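Local coordinates for protein metallo-carboxypeptidase (Pseudomonas aeruginosa, PDB 4A39) that probably acts as a zinc-dependent M14 metallocarboxypeptidase, a bacterial member of the cytosolic carboxypeptidases and a structural model for the mammalian ones, at residues R34-A39 with T63-T68; L239-L244 with L329-N334. One frame throughout, in Å; residues are numbered along the deposited sequence.

Interaction 1. Residues R34-A39 with T63-T68; sequences RRIRLA and TEHCFT
Parallel pairing of neighbouring beta strands joins residues 34-39 to 63-68 in the N-terminal domain; the centre of the contact lies about 28 Å from the centre of the chain. The evidence is alternating backbone bonds, with the axes of strands 36-39 and 65-68 29° apart. Ile36 N donates to Cys66 O at 3.1 Å and Leu38 N to Thr68 O at 2.9 Å, both nearly along the C=O axis; Thr68 N reaches Ile36 O in a weak bond, bent to 130°. Ile36 thus bonds through N and O to Cys66 and Thr68, the residues flanking its bridge partner Phe67, as in a parallel bridge, the one parallel pairing in this mixed sheet, with strand 26-29 beyond 36-39 and 106-111 beyond 65-69. On the buried face, Ile36 CD1 makes a CH-pi contact over the Phe67 ring, 3.7 Å from its centroid, while Leu38 CD1 meets the ring edge; Phe54 and Ile16 pack against them. On the other face Thr68 CG2 lies over the Arg37 guanidinium, 3.5 Å from Arg37 NH1, while NH1 pairs with Asp105. A water donates to Ile36 O and bonds Thr68 OG1. Arg34 NE and Glu64 OE1 form a long salt bridge of 3.7 Å.

Interaction 2. Residues L239-L244 with L329-N334; sequences LNRAWL and LALACN. With GEM ((2-guanidinoethylmercapto)succinic acid), chain D.
Asn240 carries the polar core of this contact between a loop and the start of helix 332-340, inside the inhibitor pocket. Its CB lies 3.7 Å from GEM O14. At the tip the amide divides: OD1 of Asn240 accepts from Ala332 N at 3.0 Å, a straight bond (166°) whose donor sits above the carbonyl plane, and also from Gln179 NE2; ND2 donates to GEM O14 at 2.8 Å and to a water shared with Cys333 N. The backbone N-H of Ala332 at OD1 and carboxylate O14 at ND2 fix the amide flip. Arg241 adds two bonds to the same carboxylate, NH1 to O14 and NH2 to O15, and Arg231 also bonds the ligand; Arg241 NH1 further donates to Asn240 O at 3.0 Å. Leu331, at the N-cap position, brings CD1 over a guanidinium face and CD2 to 3.4 Å from GEM C1. Trp243 N bonds a lone pair of Ala330 O, and Ala332 CB sits over the indole in a CH-pi contact, 3.5 Å from the five-membered ring centroid. Three N-H donors, two of them from a cationic guanidinium, on one carboxylate suit a negative group, as expected for the C-terminal carboxylate of a substrate.

Overall arrangement
From the N terminus, the chain first passes through residues 34-39, and interaction 1 closes when it returns at 63-68, after 23 intervening residues that include strand 53-57. That loop stays within the N-terminal domain and its mixed sheet. The chain then enters the zinc carboxypeptidase region, where interaction 2 opens at 239-244 and closes at 329-334 across 84 residues containing helix 252-264, strand 268-275 and helix 294-308. The two loops therefore run in series, neither nested nor crossed. The centres of interaction 1 and interaction 2 are about 39 Å apart, and the nearest atoms of interaction 1 and interaction 2 about 22 Å apart. Interaction 1 joins sheet strands, whereas interaction 2 ties a loop to a helix start beside the zinc site.

Interaction 1. Residues R34-A39 with T63-T68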
loop_
_atom_site.group_PDB
_atom_site.type_symbol
_atom_site.label_atom_id
_atom_site.label_comp_id
_atom_site.label_asym_id
_atom_site.label_seq_id
_atom_site.Cartn_x
_atom_site.Cartn_y
_atom_site.Cartn_z
ATOM N N ARG A 34 -2.501 -32.362 7.486
ATOM C CA ARG A 34 -1.170 -32.276 6.896
ATOM C C ARG A 34 -1.221 -32.215 5.369
ATOM O O ARG A 34 -0.183 -32.248 4.699
ATOM C CB ARG A 34 -0.320 -33.481 7.343
ATOM C CG ARG A 34 -0.174 -33.604 8.867
ATOM C CD ARG A 34 0.796 -34.718 9.287
ATOM N NE ARG A 34 2.179 -34.423 8.919
ATOM C CZ ARG A 34 2.872 -35.097 8.007
ATOM N NH1 ARG A 34 2.312 -36.112 7.362
ATOM N NH2 ARG A 34 4.125 -34.757 7.740
ATOM N N ARG A 35 -2.429 -32.123 4.820
ATOM C CA ARG A 35 -2.625 -32.059 3.372
ATOM C C ARG A 35 -3.695 -31.046 2.981
ATOM O O ARG A 35 -4.516 -31.312 2.100
ATOM C CB ARG A 35 -3.012 -33.448 2.832
ATOM C CG ARG A 35 -1.990 -34.556 3.125
ATOM C CD ARG A 35 -0.811 -34.502 2.157
ATOM N NE ARG A 35 0.131 -35.607 2.338
ATOM C CZ ARG A 35 1.103 -35.632 3.245
ATOM N NH1 ARG A 35 1.284 -34.608 4.068
ATOM N NH2 ARG A 35 1.903 -36.685 3.322
ATOM N N ILE A 36 -3.712 -29.888 3.627
ATOM C CA ILE A 36 -4.698 -28.854 3.325
ATOM C C ILE A 36 -4.349 -28.225 1.972
ATOM O O ILE A 36 -3.256 -27.697 1.795
ATOM C CB ILE A 36 -4.710 -27.783 4.430
ATOM C CG1 ILE A 36 -5.012 -28.450 5.776
ATOM C CG2 ILE A 36 -5.762 -26.712 4.125
ATOM C CD1 ILE A 36 -4.759 -27.562 6.981
ATOM N N ARG A 37 -5.281 -28.295 1.023
ATOM C CA ARG A 37 -5.061 -27.765 -0.322
ATOM C C ARG A 37 -6.003 -26.600 -0.583
ATOM O O ARG A 37 -7.208 -26.721 -0.391
ATOM C CB ARG A 37 -5.314 -28.865 -1.366
ATOM C CG ARG A 37 -4.565 -30.167 -1.112
ATOM C CD ARG A 37 -3.071 -30.029 -1.331
ATOM N NE ARG A 37 -2.718 -29.977 -2.748
ATOM C CZ ARG A 37 -1.470 -29.939 -3.203
ATOM N NH1 ARG A 37 -0.452 -29.950 -2.351
ATOM N NH2 ARG A 37 -1.237 -29.893 -4.508
ATOM N N LEU A 38 -5.441 -25.480 -1.034
ATOM C CA LEU A 38 -6.216 -24.275 -1.309
ATOM C C LEU A 38 -5.717 -23.613 -2.586
ATOM O O LEU A 38 -4.608 -23.880 -3.038
ATOM C CB LEU A 38 -6.053 -23.272 -0.161
ATOM C CG LEU A 38 -6.327 -23.764 1.258
ATOM C CD1 LEU A 38 -5.755 -22.766 2.252
ATOM C CD2 LEU A 38 -7.823 -23.954 1.465
ATOM N N ALA A 39 -6.545 -22.744 -3.158
ATOM C CA ALA A 39 -6.172 -22.009 -4.364
ATOM C C ALA A 39 -6.507 -20.528 -4.189
ATOM O O ALA A 39 -7.478 -20.173 -3.518
ATOM C CB ALA A 39 -6.904 -22.565 -5.581
ATOM N N THR A 63 -1.777 -30.285 17.037
ATOM C CA THR A 63 -1.804 -30.874 15.708
ATOM C C THR A 63 -1.126 -29.979 14.677
ATOM O O THR A 63 -1.465 -28.801 14.542
ATOM C CB THR A 63 -3.266 -31.127 15.270
ATOM O OG1 THR A 63 -3.873 -32.065 16.168
ATOM C CG2 THR A 63 -3.324 -31.677 13.848
ATOM N N GLU A 64 -0.164 -30.537 13.952
ATOM C CA GLU A 64 0.530 -29.779 12.924
ATOM C C GLU A 64 -0.361 -29.656 11.696
ATOM O O GLU A 64 -0.886 -30.651 11.201
ATOM C CB GLU A 64 1.839 -30.467 12.533
ATOM C CG GLU A 64 2.522 -29.846 11.322
ATOM C CD GLU A 64 3.845 -30.508 10.989
ATOM O OE1 GLU A 64 3.872 -31.747 10.815
ATOM O OE2 GLU A 64 4.861 -29.785 10.898
ATOM N N HIS A 65 -0.541 -28.428 11.220
ATOM C CA HIS A 65 -1.349 -28.187 10.029
ATOM C C HIS A 65 -0.425 -27.720 8.919
ATOM O O HIS A 65 0.388 -26.814 9.113
ATOM C CB HIS A 65 -2.422 -27.132 10.302
ATOM C CG HIS A 65 -3.469 -27.586 11.268
ATOM N ND1 HIS A 65 -4.795 -27.737 10.922
ATOM C CD2 HIS A 65 -3.373 -27.971 12.563
ATOM C CE1 HIS A 65 -5.469 -28.200 11.960
ATOM N NE2 HIS A 65 -4.629 -28.351 12.968
ATOM N N CYS A 66 -0.545 -28.357 7.760
ATOM C CA CYS A 66 0.291 -28.035 6.614
ATOM C C CYS A 66 -0.574 -27.554 5.462
ATOM O O CYS A 66 -1.406 -28.300 4.942
ATOM C CB CYS A 66 1.083 -29.272 6.208
ATOM S SG CYS A 66 2.003 -29.925 7.604
ATOM N N PHE A 67 -0.359 -26.303 5.070
ATOM C CA PHE A 67 -1.124 -25.673 4.000
ATOM C C PHE A 67 -0.349 -25.553 2.696
ATOM O O PHE A 67 0.875 -25.412 2.700
ATOM C CB PHE A 67 -1.544 -24.263 4.430
ATOM C CG PHE A 67 -2.396 -24.225 5.666
ATOM C CD1 PHE A 67 -1.813 -24.268 6.932
ATOM C CD2 PHE A 67 -3.782 -24.134 5.566
ATOM C CE1 PHE A 67 -2.597 -24.217 8.082
ATOM C CE2 PHE A 67 -4.579 -24.082 6.712
ATOM C CZ PHE A 67 -3.985 -24.124 7.975
ATOM N N THR A 68 -1.079 -25.600 1.585
ATOM C CA THR A 68 -0.487 -25.448 0.264
ATOM C C THR A 68 -1.394 -24.621 -0.639
ATOM O O THR A 68 -2.579 -24.919 -0.770
ATOM C CB THR A 68 -0.261 -26.804 -0.448
ATOM O OG1 THR A 68 0.703 -27.581 0.275
ATOM C CG2 THR A 68 0.244 -26.569 -1.876
HETATM O O HOH W 1 -0.775 -29.103 1.821
#

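Interaction 2. Residues L239-L244 with L329-N334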
loop_
_atom_site.group_PDB
_atom_site.type_symbol
_atom_site.label_atom_id
_atom_site.label_comp_id
_atom_site.label_asym_id
_atom_site.label_seq_id
_atom_site.Cartn_x
_atom_site.Cartn_y
_atom_site.Cartn_z
ATOM N N LEU A 239 -5.540 0.559 -12.041
ATOM C CA LEU A 239 -5.587 2.002 -11.849
ATOM C C LEU A 239 -4.262 2.708 -12.099
ATOM O O LEU A 239 -4.245 3.858 -12.548
ATOM C CB LEU A 239 -6.108 2.339 -10.446
ATOM C CG LEU A 239 -7.575 1.987 -10.174
ATOM C CD1 LEU A 239 -7.966 2.499 -8.793
ATOM C CD2 LEU A 239 -8.471 2.615 -11.233
ATOM N N ASN A 240 -3.143 2.038 -11.837
ATOM C CA ASN A 240 -1.883 2.715 -12.070
ATOM C C ASN A 240 -1.380 2.633 -13.505
ATOM O O ASN A 240 -0.186 2.790 -13.768
ATOM C CB ASN A 240 -0.803 2.249 -11.097
ATOM C CG ASN A 240 0.232 3.326 -10.858
ATOM O OD1 ASN A 240 -0.106 4.511 -10.805
ATOM N ND2 ASN A 240 1.485 2.933 -10.711
ATOM N N ARG A 241 -2.306 2.380 -14.425
ATOM C CA ARG A 241 -2.006 2.352 -15.853
ATOM C C ARG A 241 -3.098 3.187 -16.526
ATOM O O ARG A 241 -3.225 3.190 -17.749
ATOM C CB ARG A 241 -2.046 0.922 -16.407
ATOM C CG ARG A 241 -0.952 0.006 -15.883
ATOM C CD ARG A 241 0.425 0.444 -16.352
ATOM N NE ARG A 241 1.453 -0.481 -15.882
ATOM C CZ ARG A 241 1.881 -0.544 -14.624
ATOM N NH1 ARG A 241 1.381 0.273 -13.705
ATOM N NH2 ARG A 241 2.793 -1.444 -14.277
ATOM N N ALA A 242 -3.878 3.902 -15.713
ATOM C CA ALA A 242 -4.979 4.712 -16.232
ATOM C C ALA A 242 -4.783 6.215 -16.105
ATOM O O ALA A 242 -5.726 6.980 -16.300
ATOM C CB ALA A 242 -6.278 4.317 -15.536
ATOM N N TRP A 243 -3.567 6.655 -15.805
ATOM C CA TRP A 243 -3.353 8.084 -15.636
ATOM C C TRP A 243 -3.199 8.899 -16.912
ATOM O O TRP A 243 -3.420 10.109 -16.909
ATOM C CB TRP A 243 -2.181 8.317 -14.686
ATOM C CG TRP A 243 -2.537 7.884 -13.297
ATOM C CD1 TRP A 243 -2.700 6.601 -12.856
ATOM C CD2 TRP A 243 -2.869 8.733 -12.190
ATOM N NE1 TRP A 243 -3.116 6.598 -11.546
ATOM C CE2 TRP A 243 -3.228 7.892 -11.112
ATOM C CE3 TRP A 243 -2.900 10.122 -12.004
ATOM C CZ2 TRP A 243 -3.615 8.392 -9.867
ATOM C CZ3 TRP A 243 -3.285 10.621 -10.763
ATOM C CH2 TRP A 243 -3.638 9.758 -9.712
ATOM N N LEU A 244 -2.838 8.247 -18.008
ATOM C CA LEU A 244 -2.692 8.964 -19.264
ATOM C C LEU A 244 -4.070 9.156 -19.893
ATOM O O LEU A 244 -4.335 10.174 -20.537
ATOM C CB LEU A 244 -1.779 8.184 -20.214
ATOM C CG LEU A 244 -1.334 8.895 -21.493
ATOM C CD1 LEU A 244 -0.632 10.206 -21.144
ATOM C CD2 LEU A 244 -0.404 7.976 -22.275
ATOM N N LEU A 329 4.185 7.172 -19.029
ATOM C CA LEU A 329 3.364 8.211 -18.412
ATOM C C LEU A 329 1.979 7.761 -17.958
ATOM O O LEU A 329 1.191 8.571 -17.474
ATOM C CB LEU A 329 3.240 9.422 -19.346
ATOM C CG LEU A 329 4.494 10.301 -19.445
ATOM C CD1 LEU A 329 4.285 11.385 -20.490
ATOM C CD2 LEU A 329 4.795 10.929 -18.085
ATOM N N ALA A 330 1.685 6.472 -18.102
ATOM C CA ALA A 330 0.395 5.942 -17.670
ATOM C C ALA A 330 0.410 5.742 -16.154
ATOM O O ALA A 330 -0.643 5.615 -15.527
ATOM C CB ALA A 330 0.103 4.621 -18.372
ATOM N N LEU A 331 1.611 5.707 -15.574
ATOM C CA LEU A 331 1.774 5.545 -14.127
ATOM C C LEU A 331 1.592 6.889 -13.435
ATOM O O LEU A 331 2.045 7.915 -13.935
ATOM C CB LEU A 331 3.167 5.008 -13.790
ATOM C CG LEU A 331 3.448 3.527 -14.057
ATOM C CD1 LEU A 331 3.264 3.201 -15.532
ATOM C CD2 LEU A 331 4.874 3.219 -13.612
ATOM N N ALA A 332 0.944 6.872 -12.275
ATOM C CA ALA A 332 0.681 8.089 -11.513
ATOM C C ALA A 332 1.924 8.907 -11.182
ATOM O O ALA A 332 1.938 10.125 -11.359
ATOM C CB ALA A 332 -0.067 7.745 -10.227
ATOM N N CYS A 333 2.967 8.248 -10.687
ATOM C CA CYS A 333 4.187 8.965 -10.326
ATOM C C CYS A 333 4.702 9.808 -11.483
ATOM O O CYS A 333 4.922 11.010 -11.346
ATOM C CB CYS A 333 5.275 7.980 -9.892
ATOM S SG CYS A 333 6.820 8.772 -9.423
ATOM N N ASN A 334 4.884 9.172 -12.630
ATOM C CA ASN A 334 5.384 9.865 -13.804
ATOM C C ASN A 334 4.423 10.905 -14.369
ATOM O O ASN A 334 4.832 12.020 -14.700
ATOM C CB ASN A 334 5.752 8.833 -14.860
ATOM C CG ASN A 334 6.911 7.964 -14.420
ATOM O OD1 ASN A 334 8.069 8.374 -14.495
ATOM N ND2 ASN A 334 6.606 6.770 -13.927
HETATM C C8 GEM D . 4.448 -0.172 -9.917
HETATM S S7 GEM D . 4.191 1.410 -9.035
HETATM C C6 GEM D . 5.595 2.387 -9.684
HETATM C C5 GEM D . 6.823 1.560 -10.073
HETATM N N3 GEM D . 6.556 0.784 -11.292
HETATM C C1 GEM D . 7.238 1.053 -12.404
HETATM N N4 GEM D . 8.142 2.029 -12.398
HETATM N N2 GEM D . 7.016 0.364 -13.518
HETATM C C9 GEM D . 3.231 -0.547 -10.766
HETATM O O14 GEM D . 2.297 0.283 -10.840
HETATM O O15 GEM D . 3.261 -1.662 -11.325
HETATM C C10 GEM D . 4.790 -1.296 -8.937
HETATM C C11 GEM D . 3.657 -1.549 -7.940
HETATM O O12 GEM D . 3.950 -1.556 -6.723
HETATM O O13 GEM D . 2.521 -1.749 -8.417
HETATM O O HOH W 2 3.073 5.452 -9.745
#